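PDB 4JZ6: salicylaldehyde dehydrogenase NahF, which probably catalyses the NAD(+)-dependent oxidation of salicylaldehyde to salicylate, a step of naphthalene degradation. Local coordinates for residues 102-107 / 193-197; 23-28 / 202-206; 148-154 / 484-490. All coordinates share one frame. Residues are numbered along the deposited sequence.

In the fold
The three contacts illustrate how chemistry follows location in an aldehyde dehydrogenase. Contact 1 is buried, and a glutamate carboxylate there meets the start of helix 195-208. Contact 2 holds the same helix further along, where a hairpin near the N-terminus lays aromatic rings against it in a partly buried setting; the two centres are about 18 Å apart, and contact 1 is nested inside the chain loop that contact 2 closes. Contact 3 stands apart, its centre about 42 Å from that of contact 1 and on the opposite side of the chain's centre. It is a regular antiparallel strand pair, rich in backbone hydrogen bonds, and faces the second subunit.

Contact 1: residues 102-107 / 193-197; sequences VMAMEV and FSPAT
A single carboxylate gathers the polar contacts here. E106, with chi1 in m, chi2 in t and chi3 near -50°, directs its two oxygens at the beginning of helix 195-208. OE1 of E106 accepts from OG1 of T197 at 2.6 Å and from N of T197 at 3.0 Å, while OE2 of E106 accepts from N of A196 at 2.8 Å. These amides belong to the first helical turn, where no preceding carbonyl is available to them, and E106 of another helix supplies the acceptor. S194 occupies the N-cap position (phi/psi -133/49), yet its side chain makes no capping bond; P195 has no amide hydrogen to give, and its CD lies 3.1 Å from OE2 of E106. With chi1 near -40° (m), T197 brings its hydroxyl to the acid. OG1 of T49, on strand 47-52, forms a further hydrogen bond with OE2 of E106. Helix 195-208 is the connection between strands 186-189 and 215-218, a beta-alpha-beta crossover of the Rossmann-like NAD-binding domain of this family, and helix 96-107 passes its N-terminal end. Residues 102-106 are helical, and the segment runs opposite to 194-197: CA of V102 lies 6.3 Å from CA of T197, and CA of E106 5.8 Å from CA of S194. Around the polar centre, V102 (chi1 t) places CG1 3.6 Å from CB of A196 and 3.3 Å from OG1 of T197. CG of M103 meets CG2 of T197 at 3.6 Å. M103 also touches W113, a residue of the salicylaldehyde pocket.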
loop_
_atom_site.group_PDB
_atom_site.type_symbol
_atom_site.label_atom_id
_atom_site.label_comp_id
_atom_site.label_asym_id
_atom_site.label_seq_id
_atom_site.Cartn_x
_atom_site.Cartn_y
_atom_site.Cartn_z
ATOM N N VAL A 102 13.139 -14.305 -29.922
ATOM C CA VAL A 102 12.038 -14.943 -29.223
ATOM C C VAL A 102 10.851 -13.999 -29.068
ATOM O O VAL A 102 9.704 -14.386 -29.304
ATOM C CB VAL A 102 12.483 -15.477 -27.850
ATOM C CG1 VAL A 102 11.281 -15.870 -27.007
ATOM C CG2 VAL A 102 13.423 -16.664 -28.033
ATOM N N MET A 103 11.136 -12.757 -28.685
ATOM C CA MET A 103 10.094 -11.748 -28.524
ATOM C C MET A 103 9.382 -11.463 -29.848
ATOM O O MET A 103 8.178 -11.185 -29.868
ATOM C CB MET A 103 10.669 -10.461 -27.924
ATOM C CG MET A 103 10.831 -10.515 -26.415
ATOM S SD MET A 103 11.303 -8.929 -25.680
ATOM C CE MET A 103 10.092 -7.817 -26.399
ATOM N N ALA A 104 10.121 -11.547 -30.951
ATOM C CA ALA A 104 9.520 -11.370 -32.263
ATOM C C ALA A 104 8.539 -12.503 -32.551
ATOM O O ALA A 104 7.469 -12.283 -33.120
ATOM C CB ALA A 104 10.588 -11.295 -33.341
ATOM N N MET A 105 8.898 -13.716 -32.141
ATOM C CA MET A 105 8.061 -14.880 -32.413
ATOM C C MET A 105 6.834 -14.912 -31.510
ATOM O O MET A 105 5.720 -15.180 -31.966
ATOM C CB MET A 105 8.864 -16.174 -32.247
ATOM C CG MET A 105 9.980 -16.346 -33.266
ATOM S SD MET A 105 11.084 -17.722 -32.876
ATOM C CE MET A 105 9.971 -19.125 -33.028
ATOM N N GLU A 106 7.041 -14.633 -30.228
ATOM C CA GLU A 106 5.982 -14.814 -29.242
ATOM C C GLU A 106 4.980 -13.673 -29.178
ATOM O O GLU A 106 3.777 -13.912 -29.099
ATOM C CB GLU A 106 6.566 -15.056 -27.849
ATOM C CG GLU A 106 7.320 -16.357 -27.714
ATOM C CD GLU A 106 7.494 -16.762 -26.271
ATOM O OE1 GLU A 106 7.945 -15.921 -25.461
ATOM O OE2 GLU A 106 7.166 -17.924 -25.946
ATOM N N VAL A 107 5.470 -12.437 -29.189
ATOM C CA VAL A 107 4.608 -11.292 -28.926
ATOM C C VAL A 107 4.670 -10.226 -30.016
ATOM O O VAL A 107 4.290 -9.075 -29.790
ATOM C CB VAL A 107 4.901 -10.662 -27.537
ATOM C CG1 VAL A 107 4.817 -11.721 -26.448
ATOM C CG2 VAL A 107 6.263 -9.980 -27.520
ATOM N N PHE A 193 1.335 -15.872 -23.071
ATOM C CA PHE A 193 1.697 -15.430 -24.415
ATOM C C PHE A 193 3.212 -15.293 -24.586
ATOM O O PHE A 193 3.717 -15.147 -25.706
ATOM C CB PHE A 193 1.030 -14.093 -24.732
ATOM C CG PHE A 193 -0.469 -14.132 -24.685
ATOM C CD1 PHE A 193 -1.186 -14.912 -25.581
ATOM C CD2 PHE A 193 -1.161 -13.373 -23.759
ATOM C CE1 PHE A 193 -2.570 -14.944 -25.545
ATOM C CE2 PHE A 193 -2.543 -13.399 -23.716
ATOM C CZ PHE A 193 -3.250 -14.186 -24.612
ATOM N N SER A 194 3.930 -15.339 -23.469
ATOM C CA SER A 194 5.370 -15.117 -23.484
ATOM C C SER A 194 6.176 -16.151 -22.675
ATOM O O SER A 194 7.039 -15.776 -21.881
ATOM C CB SER A 194 5.657 -13.696 -22.986
ATOM O OG SER A 194 6.882 -13.639 -22.286
ATOM N N PRO A 195 5.921 -17.459 -22.882
ATOM C CA PRO A 195 6.605 -18.392 -21.982
ATOM C C PRO A 195 8.086 -18.613 -22.299
ATOM O O PRO A 195 8.858 -18.888 -21.379
ATOM C CB PRO A 195 5.816 -19.689 -22.165
ATOM C CG PRO A 195 5.312 -19.614 -23.534
ATOM C CD PRO A 195 5.007 -18.167 -23.795
ATOM N N ALA A 196 8.478 -18.502 -23.562
ATOM C CA ALA A 196 9.883 -18.681 -23.916
ATOM C C ALA A 196 10.727 -17.517 -23.413
ATOM O O ALA A 196 11.849 -17.707 -22.941
ATOM C CB ALA A 196 10.049 -18.849 -25.414
ATOM N N THR A 197 10.179 -16.311 -23.511
ATOM C CA THR A 197 10.890 -15.117 -23.079
ATOM C C THR A 197 11.075 -15.088 -21.568
ATOM O O THR A 197 12.147 -14.749 -21.067
ATOM C CB THR A 197 10.140 -13.851 -23.490
ATOM O OG1 THR A 197 9.597 -14.026 -24.800
ATOM C CG2 THR A 197 11.080 -12.660 -23.486
#

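Contact 2: residues 23-28 / 202-206; sequences FINNAW and TQCVQ
A tight beta-hairpin, formed by strands 18-24 and 27-29, lies against helix 195-208 of the NAD-binding domain and illustrates how a strand pair can cover a helix with its aromatic side chains. F23 is extended (phi/psi -133/111), and its backbone hydrogen-bonds to Y217 of strand 215-218. With chi1 in t and chi2 near 77°, its ring reaches the helix: CD2 of F23 lies 3.6 Å from CG2 of T202, and CE1 of F23 lies 3.8 Å from CD of Q206. I24 closes the hairpin, its N donating to O of A27 at 3.0 Å; the return bond from N of A27 to O of I24 is weak at 3.1 Å. Between them N25 (56/51) and N26 (57/27) both adopt left-handed backbone conformations, consistent with a type I' turn. CA of N26 comes 7.0 Å from CA of Q206, against 8.0 Å between CA of F23 and CA of T202. A27 points away from the helix. W28 points toward it (chi1 m, chi2 97°), with CH2 3.9 Å from CG2 of T202 and CZ2 4.0 Å from N of Q203. Q206, extended with chi1 and chi2 in t, meets the edge of the indole, where NE1 of W28 donates to OE1 of Q206 at 2.9 Å (157°).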
loop_
_atom_site.group_PDB
_atom_site.type_symbol
_atom_site.label_atom_id
_atom_site.label_comp_id
_atom_site.label_asym_id
_atom_site.label_seq_id
_atom_site.Cartn_x
_atom_site.Cartn_y
_atom_site.Cartn_z
ATOM N N PHE A 23 10.541 -23.790 -13.513
ATOM C CA PHE A 23 11.814 -23.649 -12.809
ATOM C C PHE A 23 11.645 -23.532 -11.294
ATOM O O PHE A 23 11.127 -22.533 -10.792
ATOM C CB PHE A 23 12.581 -22.447 -13.349
ATOM C CG PHE A 23 13.968 -22.315 -12.801
ATOM C CD1 PHE A 23 14.992 -23.125 -13.271
ATOM C CD2 PHE A 23 14.254 -21.371 -11.825
ATOM C CE1 PHE A 23 16.283 -23.001 -12.776
ATOM C CE2 PHE A 23 15.536 -21.241 -11.326
ATOM C CZ PHE A 23 16.555 -22.053 -11.804
ATOM N N ILE A 24 12.080 -24.564 -10.572
ATOM C CA ILE A 24 12.028 -24.578 -9.111
ATOM C C ILE A 24 13.320 -25.153 -8.525
ATOM O O ILE A 24 13.764 -26.226 -8.933
ATOM C CB ILE A 24 10.840 -25.408 -8.593
ATOM C CG1 ILE A 24 9.519 -24.856 -9.132
ATOM C CG2 ILE A 24 10.832 -25.425 -7.078
ATOM C CD1 ILE A 24 8.300 -25.577 -8.613
ATOM N N ASN A 25 13.914 -24.433 -7.573
ATOM C CA ASN A 25 15.142 -24.870 -6.901
ATOM C C ASN A 25 16.315 -25.173 -7.833
ATOM O O ASN A 25 16.922 -26.240 -7.740
ATOM C CB ASN A 25 14.870 -26.089 -6.015
ATOM C CG ASN A 25 14.698 -25.724 -4.557
ATOM O OD1 ASN A 25 15.328 -24.787 -4.059
ATOM N ND2 ASN A 25 13.845 -26.466 -3.858
ATOM N N ASN A 26 16.634 -24.232 -8.717
ATOM C CA ASN A 26 17.722 -24.404 -9.675
ATOM C C ASN A 26 17.537 -25.638 -10.550
ATOM O O ASN A 26 18.511 -26.225 -11.031
ATOM C CB ASN A 26 19.084 -24.434 -8.967
ATOM C CG ASN A 26 19.655 -23.043 -8.737
ATOM O OD1 ASN A 26 19.016 -22.032 -9.043
ATOM N ND2 ASN A 26 20.864 -22.987 -8.188
ATOM N N ALA A 27 16.281 -26.029 -10.751
ATOM C CA ALA A 27 15.971 -27.193 -11.575
ATOM C C ALA A 27 14.861 -26.895 -12.574
ATOM O O ALA A 27 13.795 -26.401 -12.205
ATOM C CB ALA A 27 15.589 -28.379 -10.700
ATOM N N TRP A 28 15.117 -27.194 -13.845
ATOM C CA TRP A 28 14.085 -27.090 -14.865
ATOM C C TRP A 28 13.311 -28.402 -14.938
ATOM O O TRP A 28 13.898 -29.468 -15.128
ATOM C CB TRP A 28 14.696 -26.729 -16.211
ATOM C CG TRP A 28 15.221 -25.325 -16.263
ATOM C CD1 TRP A 28 16.514 -24.921 -16.079
ATOM C CD2 TRP A 28 14.463 -24.136 -16.518
ATOM N NE1 TRP A 28 16.608 -23.554 -16.203
ATOM C CE2 TRP A 28 15.364 -23.050 -16.476
ATOM C CE3 TRP A 28 13.116 -23.885 -16.781
ATOM C CZ2 TRP A 28 14.954 -21.734 -16.681
ATOM C CZ3 TRP A 28 12.712 -22.577 -16.982
ATOM C CH2 TRP A 28 13.628 -21.520 -16.933
ATOM N N THR A 202 14.523 -15.950 -16.818
ATOM C CA THR A 202 14.801 -16.798 -15.670
ATOM C C THR A 202 16.168 -17.450 -15.827
ATOM O O THR A 202 16.986 -17.426 -14.906
ATOM C CB THR A 202 13.740 -17.902 -15.509
ATOM O OG1 THR A 202 12.442 -17.308 -15.402
ATOM C CG2 THR A 202 14.023 -18.743 -14.264
ATOM N N GLN A 203 16.411 -18.023 -17.002
ATOM C CA GLN A 203 17.678 -18.684 -17.278
ATOM C C GLN A 203 18.853 -17.736 -17.042
ATOM O O GLN A 203 19.877 -18.126 -16.478
ATOM C CB GLN A 203 17.711 -19.225 -18.706
ATOM C CG GLN A 203 18.967 -20.018 -19.015
ATOM C CD GLN A 203 19.102 -20.343 -20.484
ATOM O OE1 GLN A 203 18.145 -20.218 -21.249
ATOM N NE2 GLN A 203 20.296 -20.753 -20.891
ATOM N N CYS A 204 18.693 -16.488 -17.463
ATOM C CA CYS A 204 19.725 -15.490 -17.249
ATOM C C CYS A 204 20.054 -15.355 -15.769
ATOM O O CYS A 204 21.222 -15.366 -15.377
ATOM C CB CYS A 204 19.288 -14.150 -17.821
ATOM S SG CYS A 204 19.383 -14.098 -19.610
ATOM N N VAL A 205 19.014 -15.246 -14.950
ATOM C CA VAL A 205 19.194 -15.162 -13.509
ATOM C C VAL A 205 19.911 -16.402 -12.971
ATOM O O VAL A 205 20.778 -16.294 -12.095
ATOM C CB VAL A 205 17.848 -14.947 -12.798
ATOM C CG1 VAL A 205 18.032 -14.891 -11.298
ATOM C CG2 VAL A 205 17.219 -13.666 -13.294
ATOM N N GLN A 206 19.563 -17.571 -13.508
ATOM C CA GLN A 206 20.217 -18.812 -13.106
ATOM C C GLN A 206 21.714 -18.772 -13.401
ATOM O O GLN A 206 22.529 -19.138 -12.554
ATOM C CB GLN A 206 19.587 -20.030 -13.791
ATOM C CG GLN A 206 20.234 -21.356 -13.381
ATOM C CD GLN A 206 19.765 -22.546 -14.215
ATOM O OE1 GLN A 206 19.135 -22.379 -15.262
ATOM N NE2 GLN A 206 20.077 -23.757 -13.750
#

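Contact 3: residues 148-154 / 484-490. With EDO (1,2-ethanediol), chain H.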
loop_
_atom_site.group_PDB
_atom_site.type_symbol
_atom_site.label_atom_id
_atom_site.label_comp_id
_atom_site.label_asym_id
_atom_site.label_seq_id
_atom_site.Cartn_x
_atom_site.Cartn_y
_atom_site.Cartn_z
ATOM N N LEU A 148 18.504 4.649 22.044
ATOM C CA LEU A 148 18.607 4.788 20.602
ATOM C C LEU A 148 17.271 4.466 19.975
ATOM O O LEU A 148 16.706 3.405 20.228
ATOM C CB LEU A 148 19.665 3.845 20.049
ATOM C CG LEU A 148 20.891 4.517 19.453
ATOM C CD1 LEU A 148 21.189 5.766 20.243
ATOM C CD2 LEU A 148 22.067 3.552 19.477
ATOM N N SER A 149 16.755 5.390 19.175
ATOM C CA SER A 149 15.575 5.103 18.373
ATOM C C SER A 149 15.970 5.114 16.905
ATOM O O SER A 149 16.668 6.021 16.451
ATOM C CB SER A 149 14.455 6.107 18.636
ATOM O OG SER A 149 13.313 5.791 17.861
ATOM N N MET A 150 15.528 4.104 16.165
ATOM C CA MET A 150 15.939 3.963 14.781
ATOM C C MET A 150 14.923 3.168 13.979
ATOM O O MET A 150 14.069 2.487 14.546
ATOM C CB MET A 150 17.295 3.262 14.707
ATOM C CG MET A 150 17.234 1.785 15.087
ATOM S SD MET A 150 18.855 1.024 15.309
ATOM C CE MET A 150 19.398 1.771 16.848
ATOM N N THR A 151 15.022 3.267 12.657
ATOM C CA THR A 151 14.248 2.416 11.768
ATOM C C THR A 151 15.177 1.504 10.996
ATOM O O THR A 151 16.289 1.891 10.642
ATOM C CB THR A 151 13.451 3.220 10.754
ATOM O OG1 THR A 151 14.346 4.041 9.992
ATOM C CG2 THR A 151 12.435 4.089 11.462
ATOM N N LEU A 152 14.717 0.285 10.743
ATOM C CA LEU A 152 15.477 -0.664 9.944
ATOM C C LEU A 152 14.657 -1.052 8.724
ATOM O O LEU A 152 13.429 -1.164 8.803
ATOM C CB LEU A 152 15.804 -1.919 10.757
ATOM C CG LEU A 152 16.590 -1.768 12.059
ATOM C CD1 LEU A 152 16.884 -3.137 12.666
ATOM C CD2 LEU A 152 17.876 -1.012 11.810
ATOM N N ARG A 153 15.331 -1.237 7.593
ATOM C CA ARG A 153 14.681 -1.821 6.426
ATOM C C ARG A 153 15.224 -3.218 6.169
ATOM O O ARG A 153 16.385 -3.390 5.803
ATOM C CB ARG A 153 14.822 -0.920 5.205
ATOM C CG ARG A 153 13.999 0.350 5.326
ATOM C CD ARG A 153 13.798 1.014 3.987
ATOM N NE ARG A 153 12.871 2.135 4.082
ATOM C CZ ARG A 153 11.548 2.012 4.031
ATOM N NH1 ARG A 153 10.985 0.810 3.894
ATOM N NH2 ARG A 153 10.785 3.095 4.123
ATOM N N GLN A 154 14.367 -4.212 6.386
ATOM C CA GLN A 154 14.758 -5.619 6.338
ATOM C C GLN A 154 14.003 -6.343 5.233
ATOM O O GLN A 154 13.053 -5.794 4.674
ATOM C CB GLN A 154 14.452 -6.278 7.682
ATOM C CG GLN A 154 15.197 -5.677 8.856
ATOM C CD GLN A 154 14.784 -6.321 10.164
ATOM O OE1 GLN A 154 13.623 -6.226 10.569
ATOM N NE2 GLN A 154 15.725 -7.006 10.820
ATOM N N THR A 484 10.436 -4.164 1.461
ATOM C CA THR A 484 11.131 -4.167 2.738
ATOM C C THR A 484 10.158 -4.098 3.895
ATOM O O THR A 484 9.041 -3.587 3.759
ATOM C CB THR A 484 12.138 -2.997 2.870
ATOM O OG1 THR A 484 11.459 -1.737 2.721
ATOM C CG2 THR A 484 13.251 -3.123 1.830
ATOM N N GLU A 485 10.581 -4.641 5.031
ATOM C CA GLU A 485 9.894 -4.394 6.286
ATOM C C GLU A 485 10.532 -3.161 6.886
ATOM O O GLU A 485 11.762 -3.075 6.959
ATOM C CB GLU A 485 10.062 -5.566 7.260
ATOM C CG GLU A 485 9.414 -6.872 6.833
ATOM C CD GLU A 485 7.902 -6.767 6.690
ATOM O OE1 GLU A 485 7.323 -5.710 7.045
ATOM O OE2 GLU A 485 7.294 -7.756 6.220
ATOM N N LEU A 486 9.707 -2.199 7.287
ATOM C CA LEU A 486 10.198 -1.046 8.028
ATOM C C LEU A 486 9.939 -1.291 9.505
ATOM O O LEU A 486 8.795 -1.407 9.934
ATOM C CB LEU A 486 9.517 0.248 7.571
ATOM C CG LEU A 486 9.935 1.507 8.336
ATOM C CD1 LEU A 486 11.385 1.858 8.052
ATOM C CD2 LEU A 486 9.023 2.671 7.991
ATOM N N LYS A 487 11.010 -1.385 10.278
ATOM C CA LYS A 487 10.894 -1.705 11.690
ATOM C C LYS A 487 11.390 -0.551 12.554
ATOM O O LYS A 487 12.461 0.004 12.315
ATOM C CB LYS A 487 11.674 -2.979 12.003
ATOM C CG LYS A 487 11.705 -3.334 13.477
ATOM C CD LYS A 487 12.549 -4.572 13.716
ATOM C CE LYS A 487 11.883 -5.825 13.154
ATOM N NZ LYS A 487 12.765 -7.028 13.270
ATOM N N TRP A 488 10.593 -0.179 13.548
ATOM C CA TRP A 488 11.007 0.832 14.501
ATOM C C TRP A 488 11.612 0.106 15.683
ATOM O O TRP A 488 10.924 -0.659 16.361
ATOM C CB TRP A 488 9.819 1.681 14.950
ATOM C CG TRP A 488 10.151 2.636 16.062
ATOM C CD1 TRP A 488 11.310 3.353 16.217
ATOM C CD2 TRP A 488 9.323 2.962 17.187
ATOM N NE1 TRP A 488 11.245 4.111 17.364
ATOM C CE2 TRP A 488 10.041 3.886 17.980
ATOM C CE3 TRP A 488 8.042 2.574 17.595
ATOM C CZ2 TRP A 488 9.516 4.424 19.155
ATOM C CZ3 TRP A 488 7.525 3.110 18.764
ATOM C CH2 TRP A 488 8.260 4.025 19.527
ATOM N N LEU A 489 12.905 0.330 15.914
ATOM C CA LEU A 489 13.627 -0.359 16.982
ATOM C C LEU A 489 14.217 0.616 17.999
ATOM O O LEU A 489 14.787 1.647 17.633
ATOM C CB LEU A 489 14.733 -1.244 16.400
ATOM C CG LEU A 489 15.534 -2.094 17.390
ATOM C CD1 LEU A 489 15.739 -3.499 16.839
ATOM C CD2 LEU A 489 16.870 -1.442 17.694
ATOM N N THR A 490 14.077 0.282 19.276
ATOM C CA THR A 490 14.664 1.090 20.330
ATOM C C THR A 490 15.618 0.266 21.165
ATOM O O THR A 490 15.422 -0.942 21.339
ATOM C CB THR A 490 13.597 1.686 21.260
ATOM O OG1 THR A 490 12.808 0.627 21.822
ATOM C CG2 THR A 490 12.701 2.646 20.488
HETATM C C1 EDO H . 12.568 -10.300 8.847
HETATM O O1 EDO H . 13.686 -9.730 8.155
HETATM C C2 EDO H . 12.275 -9.513 10.123
HETATM O O2 EDO H . 11.746 -8.220 9.803
#
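Backbone hydrogen bonds define the pairing of 148-154 with 484-490. Three hydrogen-bonded pairs, M150 with L489, L152 with K487 and Q154 with E485, each contribute two N-H...O bonds, such as that from N of K487 to O of L152 at 2.8 Å. The axes of the two strand segments approach to 4.5 Å, with 154° between their N-to-C directions. Alpha-hydrogen contacts fill the intervals, as where CA of T151 lies 3.1 Å from O of K487. Polar side chains add bonds on both faces. NE1 of W488 donates to OG of S149 at 2.7 Å, and NH1 of R153 to OG1 of T484 at 2.8 Å, while R153 also forms a salt bridge with D481. On the face of M150, L152 and Q154, NZ of K487 donates to OE1 of Q154 at 2.9 Å, an oxygen that also accepts from O2 of a bound ethanediol at 2.8 Å. Apolar contact on this face joins SD of M150 to CD2 of L489 at 4.0 Å. K487 NZ further bonds to carbonyls of G440 and I443 of the second subunit, and W488, L489 and T490 pair in parallel with one of that subunit's strands. Such a projecting antiparallel ribbon, continuing a sheet across the interface, is the oligomerisation element of the aldehyde dehydrogenase fold.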